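Local coordinates for protein CaaX farnesyltransferase alpha subunit Ram2 (Aspergillus fumigatus, PDB 4L9P) that forms the helical-repeat alpha subunit of protein farnesyltransferase, a heterodimer that probably attaches isoprenoid groups to proteins bearing a CAAX motif, at residues K230-V235 with V268-G273; S260-A265 with S304-W309; M330-K335 with Y348-I353. The protein carries 1 engineered substitution. All blocks are in the same frame, centred on the assembly; numbering follows the deposited sequence.

Contact 1: K230-V235 with V268-G273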
loop_
_atom_site.group_PDB
_atom_site.type_symbol
_atom_site.label_atom_id
_atom_site.label_comp_id
_atom_site.label_asym_id
_atom_site.label_seq_id
_atom_site.Cartn_x
_atom_site.Cartn_y
_atom_site.Cartn_z
ATOM N N LYS A 230 1.919 1.008 22.573
ATOM C CA LYS A 230 2.868 0.547 21.556
ATOM C C LYS A 230 3.930 1.630 21.384
ATOM O O LYS A 230 3.600 2.822 21.233
ATOM C CB LYS A 230 2.121 0.242 20.221
ATOM C CG LYS A 230 3.026 -0.518 19.270
ATOM C CD LYS A 230 2.381 -0.794 17.905
ATOM C CE LYS A 230 1.146 -1.640 17.969
ATOM N NZ LYS A 230 0.665 -1.932 16.548
ATOM N N GLY A 231 5.197 1.230 21.400
ATOM C CA GLY A 231 6.310 2.142 21.275
ATOM C C GLY A 231 7.051 2.365 22.594
ATOM O O GLY A 231 8.214 2.760 22.556
ATOM N N ARG A 232 6.400 2.160 23.745
ATOM C CA ARG A 232 7.064 2.398 25.040
ATOM C C ARG A 232 8.330 1.587 25.224
ATOM O O ARG A 232 8.323 0.361 25.074
ATOM C CB ARG A 232 6.109 2.008 26.166
ATOM C CG ARG A 232 4.953 2.907 26.270
ATOM C CD ARG A 232 5.245 3.869 27.363
ATOM N NE ARG A 232 5.129 5.223 26.876
ATOM C CZ ARG A 232 3.980 5.871 26.739
ATOM N NH1 ARG A 232 2.811 5.294 27.053
ATOM N NH2 ARG A 232 4.017 7.113 26.294
ATOM N N LEU A 233 9.428 2.279 25.530
ATOM C CA LEU A 233 10.717 1.619 25.765
ATOM C C LEU A 233 10.699 0.955 27.137
ATOM O O LEU A 233 10.174 1.533 28.086
ATOM C CB LEU A 233 11.856 2.654 25.814
ATOM C CG LEU A 233 12.099 3.437 24.521
ATOM C CD1 LEU A 233 12.924 4.718 24.709
ATOM C CD2 LEU A 233 12.827 2.572 23.516
ATOM N N PRO A 234 11.298 -0.237 27.252
ATOM C CA PRO A 234 11.450 -0.903 28.546
ATOM C C PRO A 234 12.371 -0.100 29.471
ATOM O O PRO A 234 12.187 -0.099 30.696
ATOM C CB PRO A 234 12.165 -2.224 28.197
ATOM C CG PRO A 234 12.214 -2.339 26.755
ATOM C CD PRO A 234 11.766 -1.064 26.125
ATOM N N VAL A 235 13.380 0.542 28.897
ATOM C CA VAL A 235 14.361 1.288 29.692
ATOM C C VAL A 235 14.635 2.527 28.868
ATOM O O VAL A 235 14.874 2.420 27.674
ATOM C CB VAL A 235 15.698 0.561 29.876
ATOM C CG1 VAL A 235 16.645 1.431 30.690
ATOM C CG2 VAL A 235 15.509 -0.753 30.623
ATOM N N VAL A 268 9.061 10.125 19.815
ATOM C CA VAL A 268 10.060 10.097 20.900
ATOM C C VAL A 268 9.416 10.201 22.267
ATOM O O VAL A 268 9.777 9.447 23.188
ATOM C CB VAL A 268 11.055 11.245 20.730
ATOM C CG1 VAL A 268 12.024 11.318 21.950
ATOM C CG2 VAL A 268 11.835 11.071 19.400
ATOM N N LEU A 269 8.439 11.112 22.397
ATOM C CA LEU A 269 7.758 11.268 23.713
ATOM C C LEU A 269 7.008 9.990 24.077
ATOM O O LEU A 269 7.040 9.555 25.222
ATOM C CB LEU A 269 6.853 12.502 23.739
ATOM C CG LEU A 269 7.636 13.819 23.619
ATOM C CD1 LEU A 269 6.692 14.995 23.280
ATOM C CD2 LEU A 269 8.355 14.134 24.922
ATOM N N GLN A 270 6.322 9.379 23.106
ATOM C CA GLN A 270 5.665 8.083 23.396
ATOM C C GLN A 270 6.670 7.019 23.829
ATOM O O GLN A 270 6.432 6.270 24.795
ATOM C CB GLN A 270 4.916 7.597 22.151
ATOM C CG GLN A 270 4.364 6.145 22.225
ATOM C CD GLN A 270 3.120 6.012 23.116
ATOM O OE1 GLN A 270 2.682 6.972 23.789
ATOM N NE2 GLN A 270 2.559 4.803 23.137
ATOM N N ALA A 271 7.783 6.925 23.108
ATOM C CA ALA A 271 8.797 5.922 23.478
ATOM C C ALA A 271 9.292 6.145 24.898
ATOM O O ALA A 271 9.488 5.164 25.692
ATOM C CB ALA A 271 9.979 5.998 22.476
ATOM N N ALA A 272 9.507 7.412 25.238
ATOM C CA ALA A 272 10.078 7.765 26.543
ATOM C C ALA A 272 9.049 7.764 27.700
ATOM O O ALA A 272 9.431 7.890 28.881
ATOM C CB ALA A 272 10.742 9.134 26.450
ATOM N N GLY A 273 7.742 7.674 27.384
ATOM C CA GLY A 273 6.764 7.750 28.466
ATOM C C GLY A 273 6.593 9.157 28.997
ATOM O O GLY A 273 6.223 9.369 30.170
HETATM O O HOH W 1 8.915 4.058 28.340
#
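The guanidinium of R232 and the side-chain amide of Q270 lie against each other with their planes turned 47° apart. Q270 CD sits over one face of the guanidinium, 3.4 Å above its plane and displaced toward the rim. L269 O is at the guanidinium edge, near its plane, and G273 CA approaches NE obliquely. R232 NH2 is only 2.8 Å from Q270 OE1, but the angle is too poor for a hydrogen bond; NH1 instead makes a salt bridge with E229. Bends at chi2 and chi3 fold the arginine back over the helix end, where NE gives a weak hydrogen bond to Q270 O (2.7 Å). Q270 O also accepts the N-H of G273, whose positive phi closes a Schellman motif.

The Q270 amide grips the loop backbone. Its NE2 donates an almost straight bond to K230 O (2.9 Å), with that oxygen in the amide plane and the donor above the carbonyl plane; NE2 also binds S228 O. One residue further along the helix, L233 N meets A271 O at 2.9 Å, on a lone pair, and a water donates to both L233 O and A271 O. Between these bonds A271 CA makes a CH...O contact with G231 O (3.3 Å), and L233 CG rests on A271 CB.

Loop 230-235 thus packs along the C-terminal end of helix 259-272. F208 and Y204 of helix 197-208 pack beside L233 and A271, and helix 238-254 lies against V268 and A272.

Contact 2: S260-A265 with S304-W309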
loop_
_atom_site.group_PDB
_atom_site.type_symbol
_atom_site.label_atom_id
_atom_site.label_comp_id
_atom_site.label_asym_id
_atom_site.label_seq_id
_atom_site.Cartn_x
_atom_site.Cartn_y
_atom_site.Cartn_z
ATOM N N SER A 260 7.112 16.231 9.427
ATOM C CA SER A 260 7.968 15.087 9.826
ATOM C C SER A 260 8.607 15.191 11.219
ATOM O O SER A 260 8.498 14.251 11.977
ATOM C CB SER A 260 9.048 14.813 8.760
ATOM O OG SER A 260 8.429 14.414 7.526
ATOM N N PRO A 261 9.270 16.326 11.555
ATOM C CA PRO A 261 9.888 16.401 12.898
ATOM C C PRO A 261 8.845 16.467 14.016
ATOM O O PRO A 261 9.157 16.026 15.105
ATOM C CB PRO A 261 10.695 17.718 12.873
ATOM C CG PRO A 261 10.025 18.566 11.769
ATOM C CD PRO A 261 9.685 17.476 10.711
ATOM N N TRP A 262 7.656 17.012 13.755
ATOM C CA TRP A 262 6.609 17.013 14.785
ATOM C C TRP A 262 6.175 15.579 15.056
ATOM O O TRP A 262 5.984 15.178 16.219
ATOM C CB TRP A 262 5.400 17.846 14.350
ATOM C CG TRP A 262 5.669 19.327 14.306
ATOM C CD1 TRP A 262 5.962 20.061 13.201
ATOM C CD2 TRP A 262 5.550 20.255 15.390
ATOM N NE1 TRP A 262 6.065 21.413 13.527
ATOM C CE2 TRP A 262 5.835 21.549 14.870
ATOM C CE3 TRP A 262 5.251 20.123 16.766
ATOM C CZ2 TRP A 262 5.789 22.719 15.680
ATOM C CZ3 TRP A 262 5.256 21.291 17.583
ATOM C CH2 TRP A 262 5.487 22.562 17.017
ATOM N N SER A 263 5.992 14.791 13.992
ATOM C CA SER A 263 5.601 13.387 14.168
ATOM C C SER A 263 6.736 12.620 14.851
ATOM O O SER A 263 6.489 11.768 15.694
ATOM C CB SER A 263 5.270 12.761 12.825
ATOM O OG SER A 263 4.157 13.457 12.237
ATOM N N TYR A 264 7.974 12.900 14.480
ATOM C CA TYR A 264 9.112 12.215 15.115
ATOM C C TYR A 264 9.105 12.539 16.620
ATOM O O TYR A 264 9.225 11.632 17.468
ATOM C CB TYR A 264 10.395 12.692 14.444
ATOM C CG TYR A 264 11.627 12.063 15.000
ATOM C CD1 TYR A 264 11.978 10.757 14.606
ATOM C CD2 TYR A 264 12.436 12.728 15.927
ATOM C CE1 TYR A 264 13.107 10.157 15.128
ATOM C CE2 TYR A 264 13.597 12.131 16.474
ATOM C CZ TYR A 264 13.913 10.844 16.067
ATOM O OH TYR A 264 15.028 10.198 16.578
ATOM N N ALA A 265 8.906 13.798 16.984
ATOM C CA ALA A 265 8.891 14.158 18.412
ATOM C C ALA A 265 7.762 13.488 19.178
ATOM O O ALA A 265 7.958 13.038 20.313
ATOM C CB ALA A 265 8.806 15.698 18.604
ATOM N N SER A 304 0.554 24.598 11.633
ATOM C CA SER A 304 -0.671 23.875 11.980
ATOM C C SER A 304 -0.382 22.733 12.967
ATOM O O SER A 304 -1.234 22.346 13.796
ATOM C CB SER A 304 -1.365 23.359 10.723
ATOM O OG SER A 304 -0.537 22.409 10.059
ATOM N N HIS A 305 0.835 22.173 12.875
ATOM C CA HIS A 305 1.218 21.119 13.799
ATOM C C HIS A 305 1.267 21.581 15.235
ATOM O O HIS A 305 0.981 20.810 16.162
ATOM C CB HIS A 305 2.606 20.535 13.367
ATOM C CG HIS A 305 2.615 20.255 11.900
ATOM N ND1 HIS A 305 1.738 19.348 11.342
ATOM C CD2 HIS A 305 3.281 20.833 10.872
ATOM C CE1 HIS A 305 1.887 19.368 10.036
ATOM N NE2 HIS A 305 2.812 20.252 9.717
ATOM N N ALA A 306 1.654 22.847 15.431
ATOM C CA ALA A 306 1.662 23.443 16.773
ATOM C C ALA A 306 0.249 23.539 17.314
ATOM O O ALA A 306 0.034 23.260 18.477
ATOM C CB ALA A 306 2.333 24.769 16.723
ATOM N N ILE A 307 -0.710 23.875 16.454
ATOM C CA ILE A 307 -2.105 23.962 16.910
ATOM C C ILE A 307 -2.602 22.565 17.284
ATOM O O ILE A 307 -3.272 22.389 18.343
ATOM C CB ILE A 307 -3.031 24.555 15.809
ATOM C CG1 ILE A 307 -2.563 25.948 15.383
ATOM C CG2 ILE A 307 -4.501 24.587 16.247
ATOM C CD1 ILE A 307 -3.385 26.494 14.240
ATOM N N GLU A 308 -2.291 21.535 16.466
ATOM C CA GLU A 308 -2.755 20.186 16.811
ATOM C C GLU A 308 -2.092 19.683 18.089
ATOM O O GLU A 308 -2.718 19.009 18.921
ATOM C CB GLU A 308 -2.402 19.263 15.677
ATOM C CG GLU A 308 -2.944 17.849 15.916
ATOM C CD GLU A 308 -2.500 16.960 14.784
ATOM O OE1 GLU A 308 -1.539 17.380 14.059
ATOM O OE2 GLU A 308 -3.072 15.860 14.603
ATOM N N TRP A 309 -0.822 20.045 18.270
ATOM C CA TRP A 309 -0.114 19.675 19.495
ATOM C C TRP A 309 -0.816 20.266 20.712
ATOM O O TRP A 309 -1.063 19.564 21.719
ATOM C CB TRP A 309 1.319 20.200 19.426
ATOM C CG TRP A 309 2.227 19.600 20.436
ATOM C CD1 TRP A 309 2.256 19.852 21.774
ATOM C CD2 TRP A 309 3.241 18.631 20.178
ATOM N NE1 TRP A 309 3.254 19.098 22.368
ATOM C CE2 TRP A 309 3.860 18.329 21.404
ATOM C CE3 TRP A 309 3.689 17.984 19.003
ATOM C CZ2 TRP A 309 4.912 17.412 21.499
ATOM C CZ3 TRP A 309 4.741 17.074 19.090
ATOM C CH2 TRP A 309 5.340 16.798 20.327
#
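W262 and H305 mark the closest backbone approach of two helical segments, their CA atoms 6.8 Å apart. The segment axes come within 10.6 Å and run in nearly the same direction, 26° from parallel. That spacing is filled by an aromatic cluster of W262, H305 and W309, part of the all-helical architecture of the prenyltransferase alpha subunit. No hydrogen bond joins the two segments.

W262 is the central piece. It points its CB toward the partner helix, with CG anti to the carbonyl carbon (chi1 -70°), and the indole lies between the helices. H305 CB lies over the five-membered ring, 3.3 Å from its centroid and almost on the ring normal, a close CH-pi contact. The imidazole continues past this ring at an oblique tilt, its CG and CD2 near W262 CD1. On the same face, A306 brings its backbone N over the benzo half, and its CB touches W262 CH2 at 3.9 Å.

W309 arrives at the edge of W262. The two six-membered rings are inclined at 59° and meet most closely at CE3 of W262 and CE3 of W309, 3.5 Å apart. The far rim of W309 reaches helix 259-272 one turn on, where its CH2 meets A265 CB at 4.0 Å.

Three ring nitrogens find partners outside the two segments: W262 NE1 binds P256 O, H305 NE2 binds E257 O and W309 NE1 binds L276 O, which should limit rotation of the three rings. W309 also stacks on W279. Beside the cluster, W309 CZ3 lies 3.7 Å from W262 O, which sits at the edge of the W309 indole, in its plane.

Contact 3: M330-K335 with Y348-I353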
loop_
_atom_site.group_PDB
_atom_site.type_symbol
_atom_site.label_atom_id
_atom_site.label_comp_id
_atom_site.label_asym_id
_atom_site.label_seq_id
_atom_site.Cartn_x
_atom_site.Cartn_y
_atom_site.Cartn_z
ATOM N N MET A 330 -8.624 25.212 19.566
ATOM C CA MET A 330 -7.522 24.856 18.661
ATOM C C MET A 330 -8.076 24.053 17.481
ATOM O O MET A 330 -7.700 24.313 16.335
ATOM C CB MET A 330 -6.467 24.056 19.418
ATOM C CG MET A 330 -5.743 24.819 20.489
ATOM S SD MET A 330 -4.854 26.279 19.853
ATOM C CE MET A 330 -6.061 27.618 20.237
ATOM N N LEU A 331 -8.987 23.099 17.767
ATOM C CA LEU A 331 -9.510 22.250 16.701
ATOM C C LEU A 331 -10.384 23.050 15.726
ATOM O O LEU A 331 -10.473 22.752 14.534
ATOM C CB LEU A 331 -10.251 21.078 17.319
ATOM C CG LEU A 331 -9.313 20.055 18.007
ATOM C CD1 LEU A 331 -10.135 19.215 18.974
ATOM C CD2 LEU A 331 -8.672 19.062 16.971
ATOM N N THR A 332 -11.071 24.071 16.266
ATOM C CA THR A 332 -11.836 24.981 15.440
ATOM C C THR A 332 -10.930 25.805 14.502
ATOM O O THR A 332 -11.267 25.992 13.315
ATOM C CB THR A 332 -12.697 25.874 16.341
ATOM O OG1 THR A 332 -13.595 25.036 17.084
ATOM C CG2 THR A 332 -13.505 26.802 15.463
ATOM N N LEU A 333 -9.789 26.270 15.008
ATOM C CA LEU A 333 -8.844 26.927 14.112
ATOM C C LEU A 333 -8.407 25.995 12.963
ATOM O O LEU A 333 -8.261 26.443 11.835
ATOM C CB LEU A 333 -7.609 27.416 14.862
ATOM C CG LEU A 333 -7.905 28.537 15.866
ATOM C CD1 LEU A 333 -6.668 28.870 16.699
ATOM C CD2 LEU A 333 -8.326 29.764 15.106
ATOM N N LEU A 334 -8.149 24.721 13.276
ATOM C CA LEU A 334 -7.748 23.757 12.247
ATOM C C LEU A 334 -8.883 23.559 11.243
ATOM O O LEU A 334 -8.632 23.581 10.032
ATOM C CB LEU A 334 -7.362 22.438 12.906
ATOM C CG LEU A 334 -5.999 22.508 13.611
ATOM C CD1 LEU A 334 -5.804 21.364 14.597
ATOM C CD2 LEU A 334 -4.798 22.479 12.574
ATOM N N LYS A 335 -10.112 23.362 11.717
ATOM C CA LYS A 335 -11.168 23.031 10.808
ATOM C C LYS A 335 -11.579 24.216 9.941
ATOM O O LYS A 335 -12.004 24.018 8.800
ATOM C CB LYS A 335 -12.339 22.382 11.569
ATOM C CG LYS A 335 -13.300 23.268 12.115
ATOM C CD LYS A 335 -14.442 22.477 12.836
ATOM C CE LYS A 335 -15.606 23.424 13.063
ATOM N NZ LYS A 335 -16.631 22.795 13.837
ATOM N N TYR A 348 -14.561 15.118 14.848
ATOM C CA TYR A 348 -14.584 13.858 15.639
ATOM C C TYR A 348 -13.809 14.074 16.967
ATOM O O TYR A 348 -14.273 13.664 18.052
ATOM C CB TYR A 348 -13.979 12.708 14.828
ATOM C CG TYR A 348 -13.738 11.440 15.585
ATOM C CD1 TYR A 348 -14.796 10.597 15.878
ATOM C CD2 TYR A 348 -12.438 11.046 15.964
ATOM C CE1 TYR A 348 -14.600 9.392 16.550
ATOM C CE2 TYR A 348 -12.231 9.842 16.650
ATOM C CZ TYR A 348 -13.310 9.008 16.924
ATOM O OH TYR A 348 -13.125 7.818 17.608
ATOM N N ARG A 349 -12.648 14.741 16.902
ATOM C CA ARG A 349 -11.879 15.040 18.111
ATOM C C ARG A 349 -12.678 15.958 19.023
ATOM O O ARG A 349 -12.725 15.729 20.227
ATOM C CB ARG A 349 -10.516 15.667 17.820
ATOM C CG ARG A 349 -9.551 14.676 17.129
ATOM C CD ARG A 349 -9.034 13.614 18.131
ATOM N NE ARG A 349 -8.170 14.263 19.117
ATOM C CZ ARG A 349 -8.263 14.125 20.437
ATOM N NH1 ARG A 349 -9.231 13.367 20.991
ATOM N NH2 ARG A 349 -7.383 14.758 21.227
ATOM N N ILE A 350 -13.312 16.992 18.462
ATOM C CA ILE A 350 -14.183 17.883 19.282
ATOM C C ILE A 350 -15.284 17.060 19.961
ATOM O O ILE A 350 -15.558 17.262 21.149
ATOM C CB ILE A 350 -14.812 18.989 18.417
ATOM C CG1 ILE A 350 -13.701 19.958 17.953
ATOM C CG2 ILE A 350 -15.884 19.750 19.222
ATOM C CD1 ILE A 350 -14.100 20.971 16.890
ATOM N N ARG A 351 -15.896 16.118 19.262
ATOM C CA ARG A 351 -16.963 15.305 19.860
ATOM C C ARG A 351 -16.411 14.454 20.999
ATOM O O ARG A 351 -17.053 14.296 22.027
ATOM C CB ARG A 351 -17.646 14.400 18.815
ATOM C CG ARG A 351 -18.399 15.186 17.744
ATOM C CD ARG A 351 -19.466 14.360 16.985
ATOM N NE ARG A 351 -18.925 13.188 16.312
ATOM C CZ ARG A 351 -18.376 13.200 15.093
ATOM N NH1 ARG A 351 -18.301 14.338 14.445
ATOM N NH2 ARG A 351 -17.904 12.069 14.527
ATOM N N GLN A 352 -15.202 13.914 20.812
ATOM C CA GLN A 352 -14.591 13.064 21.851
ATOM C C GLN A 352 -14.278 13.892 23.088
ATOM O O GLN A 352 -14.554 13.465 24.206
ATOM C CB GLN A 352 -13.270 12.483 21.389
ATOM C CG GLN A 352 -13.362 11.372 20.328
ATOM C CD GLN A 352 -12.010 10.713 20.092
ATOM O OE1 GLN A 352 -11.027 11.385 19.779
ATOM N NE2 GLN A 352 -11.958 9.383 20.244
ATOM N N ILE A 353 -13.734 15.089 22.882
ATOM C CA ILE A 353 -13.371 15.965 23.991
ATOM C C ILE A 353 -14.624 16.463 24.734
ATOM O O ILE A 353 -14.684 16.533 25.981
ATOM C CB ILE A 353 -12.556 17.168 23.493
ATOM C CG1 ILE A 353 -11.222 16.670 22.932
ATOM C CG2 ILE A 353 -12.422 18.211 24.661
ATOM C CD1 ILE A 353 -10.432 17.702 22.136
#
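L331 reaches across to R349, I350 and I353, and supplies most of its own segment's share of this antiparallel helix contact. At its base, CB lies 3.7 Å from I350 CG1 and nearly as close to I350 CD1. From there the leucine, with CG anti to its own carbonyl carbon (chi1 -71°), extends into the interface and divides. Branch CD1 meets I353 CD1 tip to tip at 3.5 Å; it also touches R349 CB (3.8 Å) and I350 CG1. The other branch, L331 CD2, settles beside R349 CB at 4.0 Å. The leucine is therefore held by residues from adjoining turns of the partner helix.

I350 answers from the opposite helix. Its CD1 extends beyond L331 to the neighbouring side chains, lying 4.1 Å from T332 OG1, which it passes at about a right angle, and 4.3 Å from the aliphatic K335 CD. The polar ends of these two residues turn to other partners: T332 OG1 binds V328 O within its own helix, and K335 NZ forms a salt bridge with E347.

R349 likewise lends the contact only its base. The chain bends at chi2 and chi3, and its end leads away from helix 323-338. I353 CD1 lies over one face of the guanidinium, whose NH1 donates to Q352 OE1 at 2.9 Å and whose NH2 forms salt bridges with D312 and E316 of helix 304-317.

The segment axes are 10.2 Å apart and cross at -165°, the geometry of an alpha-alpha hairpin made by helices 323-338 and 343-362. W346 extends the packing around L331, while helix 304-317 lies against the pair, contributing I307, which touches M330 and L334, and A315 beside I353.

In the fold
Contact 2 is the buried core of the three; contacts 1 and 3 each mix buried and partly exposed residues. Contacts 1 and 2 share helix 259-272, at its C-terminal end and nearer its start respectively, and touch through L269 and W309, with centres about 17 Å apart. Contact 3 joins the next helices along the chain and meets contact 2 along helix 304-317, where S304 and E308 touch L334; it does not touch contact 1. Chemistry follows place: a loop meeting a helix end uses backbone carbonyls, a side-chain amide, a guanidinium and a water, the parallel helices in the interior use aromatic rings, and the antiparallel hairpin uses aliphatic branches with charged groups paired mainly to residues beyond the two segments.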